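Long-range contacts in glutamate receptor 1 (Adineta vaga, PDB 4IO4), which probably works as a glutamate-gated ion channel of the ionotropic receptor family, this chain being its ligand-binding domain, here with bound serine: residues G13-V18 with T65-L70; D85-S90 with S205-V210; G134-T139 with Y157-R162; Q163-S168 with S177-G182. All blocks are in the same frame, centred on the assembly; numbering follows the deposited sequence.

Interaction 1: residues G13-V18 with T65-L70; sequences GVIESV and TSYTGL. With SER (serine), chain C.
Ile15 and Thr65 bring the two backbones closest, CA to CA 7.8 Å, where the loop leaving strand 9-14 passes the start of helix 67-75. Side chains make most of the contact. Ile15 carries it. Its CG1 branch lies anti to the backbone N (chi1 177°) and runs out to CD1, which sits over the Tyr67 ring. CD1 is 4.0 Å from the ring centroid and only 12° off the ring normal, a CH-pi contact over the face. The same methyl also rests on the carbonyl of Thr65, with CD1 to O at 3.6 Å. The other branch, CG2, turns to the flank. It meets Leu70 CD2 at 3.7 Å and the ring carbon Tyr67 CE2 at 3.8 Å. The opposite face of Tyr67 is taken by the bound serine, whose CB lies 3.6 Å above the ring plane, over its centre. The ring is thus sandwiched between the ligand and Ile15. The Tyr67 hydroxyl is hydrogen-bonded to Asp85 and Arg162, outside the two segments. Ser17 CB comes near Tyr67 OH, but Ser17 OG bonds to Asp85. The helix start is fixed by Ser66, an N-cap residue whose OG accepts from Gly69 N at 2.9 Å. A tyrosine covering an amino acid ligand is familiar from glutamate receptor ligand-binding domains. Around the contact, strand 9-14 is the middle strand of its parallel sheet, between 55-60 and 81-82. Leu70 and Tyr67 of helix 67-75 also touch Ile86, and Ser17 and Val18 reach helix 181-190.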
# COMPACT_ATOMS: atom_id res chain seq x y z
N GLY A 13 19.69 -1.81 8.79
CA GLY A 13 19.84 -3.16 8.28
C GLY A 13 19.36 -3.26 6.83
O GLY A 13 18.29 -2.79 6.48
N VAL A 14 20.16 -3.89 5.98
CA VAL A 14 19.71 -4.20 4.60
C VAL A 14 19.98 -5.67 4.31
O VAL A 14 20.77 -6.33 5.03
CB VAL A 14 20.39 -3.30 3.55
CG1 VAL A 14 20.08 -1.82 3.81
CG2 VAL A 14 21.94 -3.49 3.56
N ILE A 15 19.31 -6.20 3.29
CA ILE A 15 19.38 -7.61 3.00
C ILE A 15 19.52 -7.80 1.46
O ILE A 15 18.83 -7.15 0.68
CB ILE A 15 18.17 -8.34 3.63
CG1 ILE A 15 18.17 -9.82 3.28
CG2 ILE A 15 16.84 -7.71 3.22
CD1 ILE A 15 17.23 -10.66 4.18
N GLU A 16 20.46 -8.64 1.05
CA GLU A 16 20.77 -8.77 -0.37
C GLU A 16 19.53 -9.25 -1.08
O GLU A 16 18.86 -10.18 -0.65
CB GLU A 16 21.94 -9.70 -0.65
CG GLU A 16 22.41 -9.70 -2.10
CD GLU A 16 21.73 -10.73 -3.00
OE1 GLU A 16 21.24 -11.77 -2.50
OE2 GLU A 16 21.72 -10.52 -4.23
N SER A 17 19.24 -8.56 -2.16
CA SER A 17 18.14 -8.87 -3.07
C SER A 17 18.21 -7.97 -4.30
O SER A 17 17.75 -6.85 -4.28
CB SER A 17 16.81 -8.63 -2.36
OG SER A 17 15.74 -9.02 -3.19
N VAL A 18 18.76 -8.48 -5.39
CA VAL A 18 18.86 -7.70 -6.62
C VAL A 18 17.47 -7.38 -7.15
O VAL A 18 16.63 -8.27 -7.25
CB VAL A 18 19.61 -8.53 -7.69
CG1 VAL A 18 19.65 -7.80 -9.02
CG2 VAL A 18 21.04 -8.83 -7.23
N THR A 65 20.57 -14.94 6.05
CA THR A 65 19.58 -14.31 6.94
C THR A 65 18.22 -14.33 6.24
O THR A 65 18.12 -14.01 5.05
CB THR A 65 19.95 -12.83 7.26
OG1 THR A 65 21.22 -12.76 7.89
CG2 THR A 65 18.90 -12.18 8.19
N SER A 66 17.18 -14.73 6.95
CA SER A 66 15.84 -14.71 6.38
C SER A 66 15.19 -13.37 6.63
O SER A 66 15.72 -12.56 7.38
CB SER A 66 14.96 -15.81 6.97
OG SER A 66 14.65 -15.55 8.32
N TYR A 67 14.03 -13.13 6.01
CA TYR A 67 13.34 -11.85 6.19
C TYR A 67 12.79 -11.72 7.61
O TYR A 67 12.93 -10.67 8.29
CB TYR A 67 12.28 -11.65 5.12
CG TYR A 67 12.93 -11.18 3.85
CD1 TYR A 67 13.60 -12.06 3.03
CD2 TYR A 67 12.92 -9.84 3.48
CE1 TYR A 67 14.23 -11.61 1.86
CE2 TYR A 67 13.56 -9.39 2.33
CZ TYR A 67 14.22 -10.26 1.54
OH TYR A 67 14.85 -9.82 0.40
N THR A 68 12.24 -12.82 8.09
CA THR A 68 11.78 -12.87 9.47
C THR A 68 12.96 -12.71 10.42
O THR A 68 12.85 -12.05 11.45
CB THR A 68 10.97 -14.17 9.68
OG1 THR A 68 9.70 -13.95 9.08
CG2 THR A 68 10.77 -14.46 11.13
N GLY A 69 14.10 -13.29 10.06
CA GLY A 69 15.31 -13.16 10.85
C GLY A 69 15.77 -11.71 10.95
O GLY A 69 16.23 -11.25 12.01
N LEU A 70 15.68 -10.98 9.84
CA LEU A 70 16.05 -9.56 9.86
C LEU A 70 15.15 -8.76 10.80
O LEU A 70 15.60 -7.97 11.64
CB LEU A 70 16.00 -9.01 8.45
CG LEU A 70 16.32 -7.54 8.21
CD1 LEU A 70 17.75 -7.24 8.55
CD2 LEU A 70 16.03 -7.17 6.77
N SER C . 9.08 -9.88 0.79
CA SER C . 9.30 -11.24 1.41
C SER C . 9.31 -11.15 2.91
O SER C . 9.42 -10.02 3.50
CB SER C . 10.60 -11.90 0.92
OG SER C . 10.46 -12.37 -0.41
OXT SER C . 9.21 -12.21 3.55

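Interaction 2: residues D85-S90 with S205-V210; sequences DITVTS and STFGIV. With SER (serine), chain C.
Thr87 and Phe207 pair their backbones through a single beta bridge, and the same loop grips the bound serine. This is the amino-acid-binding loop of a periplasmic-binding-protein-like clamshell. Two backbone bonds make the bridge. Val88 N donates to Thr206 O at 2.9 Å and nearly straight, 168° at the hydrogen. Gly208 N donates to Ile86 O at 3.1 Å. Between them Phe207 CA also makes a CA-H...O contact to Ile86 O. A water extends the link, bridging Val88 O and Thr206 N. On the ligand side, the serine N donates to Thr87 OG1 at 2.7 Å and to Asp85 O at 2.9 Å. Thr87 N in turn donates to the ligand O, also at 2.9 Å and 170°. Asp85 and Thr87 are seen to bind L-glutamate in this protein too. The Asp85 CG stands between the backbone N and the carbonyl carbon (chi1 48°), which turns the carboxylate off to Tyr67, Ser17 and Arg162. Asp85 CB lies over the face of the Phe207 ring, 4.0 Å from the centroid, a CH-pi contact. Thr87 OG1 lies at the edge of that ring, near its plane. Farther out, Ile86 crosses Val210 at about a right angle, CD1 to CG2 3.8 Å. Val88 packs on Thr206 and on the backbone at Gly208, and Asn100 of the second subunit packs on it. Val88 CG2 rests 3.5 Å from Thr206 OG1.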
# COMPACT_ATOMS: atom_id res chain seq x y z
N ASP A 85 13.03 -5.08 0.59
CA ASP A 85 11.79 -5.65 0.07
C ASP A 85 11.14 -6.51 1.16
O ASP A 85 11.04 -7.74 1.05
CB ASP A 85 12.06 -6.42 -1.23
CG ASP A 85 13.26 -7.39 -1.14
OD1 ASP A 85 14.07 -7.29 -0.19
OD2 ASP A 85 13.40 -8.28 -2.03
N ILE A 86 10.70 -5.85 2.23
CA ILE A 86 10.25 -6.50 3.44
C ILE A 86 8.73 -6.35 3.54
O ILE A 86 8.19 -5.25 3.67
CB ILE A 86 10.91 -5.90 4.67
CG1 ILE A 86 12.42 -5.90 4.53
CG2 ILE A 86 10.49 -6.62 5.92
CD1 ILE A 86 13.14 -5.02 5.63
N THR A 87 8.04 -7.49 3.44
CA THR A 87 6.60 -7.52 3.47
C THR A 87 6.04 -7.23 4.84
O THR A 87 6.49 -7.78 5.84
CB THR A 87 6.11 -8.89 2.95
OG1 THR A 87 6.65 -9.09 1.64
CG2 THR A 87 4.62 -8.98 2.93
N VAL A 88 5.06 -6.33 4.89
CA VAL A 88 4.37 -6.05 6.14
C VAL A 88 3.40 -7.20 6.42
O VAL A 88 2.52 -7.48 5.61
CB VAL A 88 3.61 -4.71 6.09
CG1 VAL A 88 3.04 -4.41 7.44
CG2 VAL A 88 4.51 -3.56 5.66
N THR A 89 3.56 -7.88 7.55
CA THR A 89 2.66 -8.99 7.93
C THR A 89 2.15 -8.83 9.36
O THR A 89 2.77 -8.17 10.18
CB THR A 89 3.34 -10.41 7.86
OG1 THR A 89 4.34 -10.53 8.89
CG2 THR A 89 4.00 -10.63 6.53
N SER A 90 1.01 -9.47 9.66
CA SER A 90 0.42 -9.40 11.00
C SER A 90 1.39 -9.94 12.06
O SER A 90 1.55 -9.34 13.12
CB SER A 90 -0.90 -10.16 11.06
OG SER A 90 -0.76 -11.54 10.71
N SER A 205 -0.04 -7.13 -0.87
CA SER A 205 0.61 -6.70 0.35
C SER A 205 1.39 -5.42 0.09
O SER A 205 1.22 -4.78 -0.96
CB SER A 205 1.55 -7.80 0.81
OG SER A 205 2.39 -8.25 -0.25
N THR A 206 2.22 -5.01 1.05
CA THR A 206 3.09 -3.85 0.90
C THR A 206 4.45 -4.13 1.49
O THR A 206 4.61 -5.04 2.31
CB THR A 206 2.51 -2.62 1.63
OG1 THR A 206 2.35 -2.92 3.03
CG2 THR A 206 1.15 -2.25 1.03
N PHE A 207 5.42 -3.35 1.06
CA PHE A 207 6.72 -3.33 1.69
C PHE A 207 6.77 -2.09 2.58
O PHE A 207 6.34 -1.01 2.19
CB PHE A 207 7.88 -3.22 0.68
CG PHE A 207 8.03 -4.39 -0.26
CD1 PHE A 207 7.63 -5.67 0.10
CD2 PHE A 207 8.65 -4.21 -1.50
CE1 PHE A 207 7.82 -6.73 -0.77
CE2 PHE A 207 8.81 -5.27 -2.39
CZ PHE A 207 8.41 -6.53 -2.03
N GLY A 208 7.33 -2.24 3.77
CA GLY A 208 7.54 -1.11 4.66
C GLY A 208 8.94 -1.14 5.26
O GLY A 208 9.58 -2.19 5.30
N ILE A 209 9.41 0.01 5.72
CA ILE A 209 10.63 0.07 6.49
C ILE A 209 10.32 -0.39 7.90
O ILE A 209 9.31 0.03 8.47
CB ILE A 209 11.17 1.50 6.52
CG1 ILE A 209 11.62 1.88 5.10
CG2 ILE A 209 12.31 1.61 7.51
CD1 ILE A 209 12.14 3.32 4.97
N VAL A 210 11.17 -1.28 8.44
CA VAL A 210 10.98 -1.81 9.76
C VAL A 210 11.56 -0.83 10.78
O VAL A 210 12.69 -0.37 10.63
CB VAL A 210 11.69 -3.18 9.92
CG1 VAL A 210 11.46 -3.77 11.29
CG2 VAL A 210 11.21 -4.15 8.83
N SER C . 9.08 -9.88 0.79
CA SER C . 9.30 -11.24 1.41
C SER C . 9.31 -11.15 2.91
O SER C . 9.42 -10.02 3.50
CB SER C . 10.60 -11.90 0.92
OG SER C . 10.46 -12.37 -0.41
OXT SER C . 9.21 -12.21 3.55
O HOH W 1 1.29 -6.40 3.67

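Interaction 3: residues G134-T139 with Y157-R162; sequences GIRIGT and YPLKSR. With SER (serine), chain C.
Arg136 and Arg162 cross obliquely beside the bound serine, in a beta-alpha-beta unit whose crossover is helix 140-149. Arg136 closes strand 134-136; Arg162 opens helix 162-171, just past the parallel strand 157-159. The guanidinium planes are 42° apart. Arg136 NH1 stands 3.3 Å above one face of the Arg162 guanidinium, offset toward its rim. Arg162 CG lies over a face of the Arg136 group. Arg136 bends at chi3 (-72°), while Arg162 runs extended from CG to NE. Both chains end beside the serine OG, and Arg136 bonds to it. Arg162 NH2 forms a salt bridge with Asp85 and a hydrogen bond with Tyr67 OH, and Arg136 NH2 donates to Phe178 O. Leu159 lies on the same side of the sheet as Arg136, and its CB meets Arg136 CG at 3.8 Å. Its CD1 packs on the backbone carbon of Gly134. Ile137 CG2 touches Pro158 CB. Three backbone bonds join the strands: Ile135 N to Tyr157 O, Leu159 N to Ile135 O, and Ile137 N to Leu159 O. Thr139 OG1 donates to Arg136 O at 2.7 Å, tying the loop back to the strand. Arg136, which also binds L-glutamate, uses NH1 to donate to the serine OG at 3.2 Å.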
# COMPACT_ATOMS: atom_id res chain seq x y z
N GLY A 134 9.19 -25.65 -3.55
CA GLY A 134 10.21 -25.00 -2.75
C GLY A 134 9.70 -23.73 -2.08
O GLY A 134 9.04 -22.89 -2.71
N ILE A 135 9.98 -23.58 -0.80
CA ILE A 135 9.51 -22.40 -0.06
C ILE A 135 10.62 -21.89 0.79
O ILE A 135 11.15 -22.62 1.64
CB ILE A 135 8.34 -22.75 0.87
CG1 ILE A 135 7.11 -23.21 0.06
CG2 ILE A 135 8.04 -21.57 1.80
CD1 ILE A 135 6.44 -22.13 -0.76
N ARG A 136 11.00 -20.64 0.58
CA ARG A 136 12.00 -20.02 1.40
C ARG A 136 11.47 -19.81 2.82
O ARG A 136 10.49 -19.08 3.03
CB ARG A 136 12.42 -18.69 0.79
CG ARG A 136 13.35 -18.79 -0.41
CD ARG A 136 13.61 -17.37 -1.06
NE ARG A 136 12.41 -16.93 -1.75
CZ ARG A 136 11.93 -15.69 -1.74
NH1 ARG A 136 12.53 -14.72 -1.04
NH2 ARG A 136 10.82 -15.42 -2.42
N ILE A 137 12.10 -20.43 3.80
CA ILE A 137 11.64 -20.28 5.17
C ILE A 137 11.87 -18.83 5.65
O ILE A 137 12.82 -18.15 5.22
CB ILE A 137 12.30 -21.30 6.11
CG1 ILE A 137 13.81 -21.09 6.16
CG2 ILE A 137 11.92 -22.74 5.69
CD1 ILE A 137 14.52 -21.99 7.20
N GLY A 138 10.99 -18.38 6.54
CA GLY A 138 11.07 -17.04 7.11
C GLY A 138 10.70 -15.95 6.12
O GLY A 138 11.23 -14.84 6.19
N THR A 139 9.83 -16.28 5.18
CA THR A 139 9.31 -15.30 4.23
C THR A 139 7.80 -15.32 4.26
O THR A 139 7.17 -16.26 4.77
CB THR A 139 9.75 -15.57 2.78
OG1 THR A 139 9.18 -16.79 2.28
CG2 THR A 139 11.26 -15.63 2.69
N TYR A 157 9.56 -28.25 0.46
CA TYR A 157 11.01 -28.33 0.33
C TYR A 157 11.59 -27.00 0.81
O TYR A 157 11.38 -25.95 0.19
CB TYR A 157 11.40 -28.60 -1.12
CG TYR A 157 12.86 -28.93 -1.30
CD1 TYR A 157 13.83 -27.92 -1.31
CD2 TYR A 157 13.28 -30.23 -1.43
CE1 TYR A 157 15.17 -28.23 -1.46
CE2 TYR A 157 14.62 -30.54 -1.57
CZ TYR A 157 15.56 -29.54 -1.59
OH TYR A 157 16.89 -29.86 -1.72
N PRO A 158 12.27 -27.02 1.95
CA PRO A 158 12.64 -25.73 2.53
C PRO A 158 13.83 -25.12 1.80
O PRO A 158 14.71 -25.85 1.37
CB PRO A 158 13.00 -26.08 3.97
CG PRO A 158 13.42 -27.49 3.92
CD PRO A 158 12.68 -28.15 2.80
N LEU A 159 13.84 -23.81 1.64
CA LEU A 159 14.95 -23.11 0.99
C LEU A 159 15.51 -22.01 1.88
O LEU A 159 14.76 -21.24 2.50
CB LEU A 159 14.47 -22.47 -0.32
CG LEU A 159 13.84 -23.40 -1.35
CD1 LEU A 159 13.03 -22.65 -2.41
CD2 LEU A 159 14.93 -24.24 -2.03
N LYS A 160 16.83 -21.90 1.92
CA LYS A 160 17.48 -20.93 2.82
C LYS A 160 17.77 -19.59 2.15
O LYS A 160 18.19 -18.65 2.83
CB LYS A 160 18.79 -21.50 3.38
CG LYS A 160 19.94 -21.56 2.38
CD LYS A 160 21.03 -22.57 2.82
CE LYS A 160 22.21 -22.65 1.85
NZ LYS A 160 23.30 -23.57 2.35
N SER A 161 17.56 -19.48 0.84
CA SER A 161 17.85 -18.24 0.16
C SER A 161 17.32 -18.28 -1.26
O SER A 161 16.95 -19.34 -1.75
CB SER A 161 19.35 -18.09 0.06
OG SER A 161 19.82 -19.15 -0.74
N ARG A 162 17.32 -17.14 -1.94
CA ARG A 162 16.91 -17.10 -3.35
C ARG A 162 17.86 -17.94 -4.18
O ARG A 162 17.42 -18.71 -5.03
CB ARG A 162 16.80 -15.67 -3.92
CG ARG A 162 15.68 -14.84 -3.30
CD ARG A 162 15.45 -13.48 -4.00
NE ARG A 162 14.37 -12.73 -3.35
CZ ARG A 162 14.51 -11.99 -2.25
NH1 ARG A 162 15.69 -11.88 -1.66
NH2 ARG A 162 13.47 -11.36 -1.73
N SER C . 9.08 -9.88 0.79
CA SER C . 9.30 -11.24 1.41
C SER C . 9.31 -11.15 2.91
O SER C . 9.42 -10.02 3.50
CB SER C . 10.60 -11.90 0.92
OG SER C . 10.46 -12.37 -0.41
OXT SER C . 9.21 -12.21 3.55
O HOH W 2 14.91 -18.76 3.75

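Interaction 4: residues Q163-S168 with S177-G182; sequences QEMYDS and SFMDIG. With SER (serine), chain C.
Met165 points CG anti to its own amide nitrogen (chi1 -177°), and this sends the thioether from helix 162-171 onto strand 176-180. The chain then bends at its last torsion and turns CE toward Met179. Met179 bends likewise at its last torsion, which brings its CE to Tyr166. The helix and strand segments run at 134° to each other, their axes 10.1 Å apart, so the side chains must bridge the gap. Met165 SD lies 3.3 Å from Ser177 OG, and its CE meets Met179 CG at 3.6 Å. Met179 SD sits at the edge of the Tyr166 ring, 5.4 Å from the centroid and 80° off the normal, a Met-aromatic contact. The two side chains cross at about a right angle, and Met179 CE comes 3.3 Å from Tyr166 OH. That hydroxyl bonds to a glycerol, probably from the crystallisation liquor, while the tyrosine ring also meets Tyr192. Ser177 OG is occupied by the carbonyl of Gly134. Met165 and Met179 both reach Leu110 and Arg136, so the two methionines pack against Arg136 of the binding site. At the end of the strand, Asp180 faces the bound serine. Its OD2 accepts from the serine N at 2.8 Å and from the serine OG at 3.0 Å. Asp180 is also seen to bind L-glutamate. The contact between helix and strand is therefore mainly apolar, with two hydroxyls at its margins that are hydrogen-bonded elsewhere. The charge is kept for the ligand, where one carboxylate oxygen takes two bonds and probably helps to balance the ammonium group.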
# COMPACT_ATOMS: atom_id res chain seq x y z
N GLN A 163 19.16 -17.85 -3.90
CA GLN A 163 20.11 -18.67 -4.63
C GLN A 163 19.72 -20.14 -4.58
O GLN A 163 19.71 -20.81 -5.61
CB GLN A 163 21.55 -18.50 -4.13
CG GLN A 163 22.58 -18.92 -5.18
CD GLN A 163 22.34 -18.25 -6.52
OE1 GLN A 163 22.20 -17.02 -6.61
NE2 GLN A 163 22.25 -19.04 -7.57
N GLU A 164 19.40 -20.66 -3.40
CA GLU A 164 19.05 -22.07 -3.31
C GLU A 164 17.78 -22.35 -4.10
O GLU A 164 17.61 -23.40 -4.75
CB GLU A 164 18.93 -22.51 -1.85
CG GLU A 164 18.62 -23.98 -1.72
CD GLU A 164 18.73 -24.51 -0.30
OE1 GLU A 164 18.31 -23.80 0.64
OE2 GLU A 164 19.23 -25.65 -0.12
N MET A 165 16.89 -21.37 -4.09
CA MET A 165 15.66 -21.49 -4.85
C MET A 165 15.96 -21.64 -6.34
O MET A 165 15.43 -22.53 -7.00
CB MET A 165 14.78 -20.27 -4.58
CG MET A 165 13.42 -20.30 -5.26
SD MET A 165 12.46 -18.78 -4.94
CE MET A 165 13.55 -17.52 -5.61
N TYR A 166 16.79 -20.77 -6.89
CA TYR A 166 17.09 -20.84 -8.32
C TYR A 166 17.80 -22.14 -8.68
O TYR A 166 17.48 -22.78 -9.70
CB TYR A 166 18.00 -19.68 -8.73
CG TYR A 166 17.42 -18.32 -8.42
CD1 TYR A 166 16.10 -18.02 -8.74
CD2 TYR A 166 18.20 -17.34 -7.81
CE1 TYR A 166 15.56 -16.80 -8.45
CE2 TYR A 166 17.66 -16.11 -7.50
CZ TYR A 166 16.34 -15.85 -7.83
OH TYR A 166 15.79 -14.64 -7.56
N ASP A 167 18.82 -22.47 -7.89
CA ASP A 167 19.62 -23.68 -8.09
C ASP A 167 18.70 -24.89 -8.10
O ASP A 167 18.79 -25.76 -8.98
CB ASP A 167 20.66 -23.82 -6.97
CG ASP A 167 21.77 -22.77 -7.05
OD1 ASP A 167 21.90 -22.10 -8.09
OD2 ASP A 167 22.54 -22.63 -6.06
N SER A 168 17.80 -24.96 -7.11
CA SER A 168 16.94 -26.15 -6.97
C SER A 168 16.01 -26.33 -8.17
O SER A 168 15.86 -27.44 -8.70
CB SER A 168 16.12 -26.09 -5.68
OG SER A 168 16.97 -26.02 -4.55
N SER A 177 8.32 -22.35 -7.03
CA SER A 177 8.45 -21.61 -5.79
C SER A 177 7.62 -20.33 -5.90
O SER A 177 6.95 -20.11 -6.90
CB SER A 177 9.90 -21.25 -5.50
OG SER A 177 9.98 -20.79 -4.14
N PHE A 178 7.66 -19.52 -4.85
CA PHE A 178 7.00 -18.20 -4.83
C PHE A 178 8.01 -17.06 -4.77
O PHE A 178 9.01 -17.15 -4.05
CB PHE A 178 6.10 -18.06 -3.62
CG PHE A 178 5.00 -19.08 -3.55
CD1 PHE A 178 4.48 -19.67 -4.69
CD2 PHE A 178 4.44 -19.41 -2.32
CE1 PHE A 178 3.45 -20.61 -4.62
CE2 PHE A 178 3.40 -20.36 -2.25
CZ PHE A 178 2.91 -20.94 -3.41
N MET A 179 7.71 -15.96 -5.48
CA MET A 179 8.55 -14.75 -5.43
C MET A 179 7.67 -13.51 -5.47
O MET A 179 6.62 -13.51 -6.11
CB MET A 179 9.50 -14.63 -6.63
CG MET A 179 10.78 -15.40 -6.54
SD MET A 179 11.91 -14.93 -7.88
CE MET A 179 12.68 -13.49 -7.19
N ASP A 180 8.15 -12.44 -4.84
CA ASP A 180 7.51 -11.15 -4.95
C ASP A 180 7.58 -10.75 -6.39
O ASP A 180 8.53 -11.07 -7.10
CB ASP A 180 8.23 -10.09 -4.13
CG ASP A 180 8.24 -10.40 -2.64
OD1 ASP A 180 7.22 -10.91 -2.12
OD2 ASP A 180 9.27 -10.11 -1.99
N ILE A 181 6.57 -10.03 -6.83
CA ILE A 181 6.42 -9.69 -8.22
C ILE A 181 7.53 -8.83 -8.80
O ILE A 181 7.98 -9.08 -9.92
CB ILE A 181 5.05 -9.04 -8.46
CG1 ILE A 181 4.73 -9.03 -9.96
CG2 ILE A 181 4.97 -7.66 -7.84
CD1 ILE A 181 3.27 -8.73 -10.24
N GLY A 182 7.99 -7.83 -8.05
CA GLY A 182 8.98 -6.91 -8.58
C GLY A 182 10.26 -7.65 -8.89
O GLY A 182 10.79 -7.54 -9.99
N SER C . 9.08 -9.88 0.79
CA SER C . 9.30 -11.24 1.41
C SER C . 9.31 -11.15 2.91
O SER C . 9.42 -10.02 3.50
CB SER C . 10.60 -11.90 0.92
OG SER C . 10.46 -12.37 -0.41
OXT SER C . 9.21 -12.21 3.55

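Overall arrangement
Each of the four contacts has a segment that reaches the bound serine, from both halves of the domain. Interaction 4 is wholly buried and interaction 2 nearly so; interactions 1 and 3 reach the surface at Glu16 and at Ile137 and Pro158. Interactions 1 and 2 join through helix 67-75 and the 85-90 loop. Interactions 3 and 4 share one lobe, and strand 157-159 leads into helix 162-171. Their chemistry differs. Backbone bonds carry 2 and 3, an aliphatic-aromatic contact carries 1, and thioethers carry 4. Several links between contacts are polar, with packing such as Leu70 on Ile86. Asp85 of interaction 2 binds Tyr67 and Ser17 of interaction 1, and its salt bridge to Arg162 ties both to interaction 3.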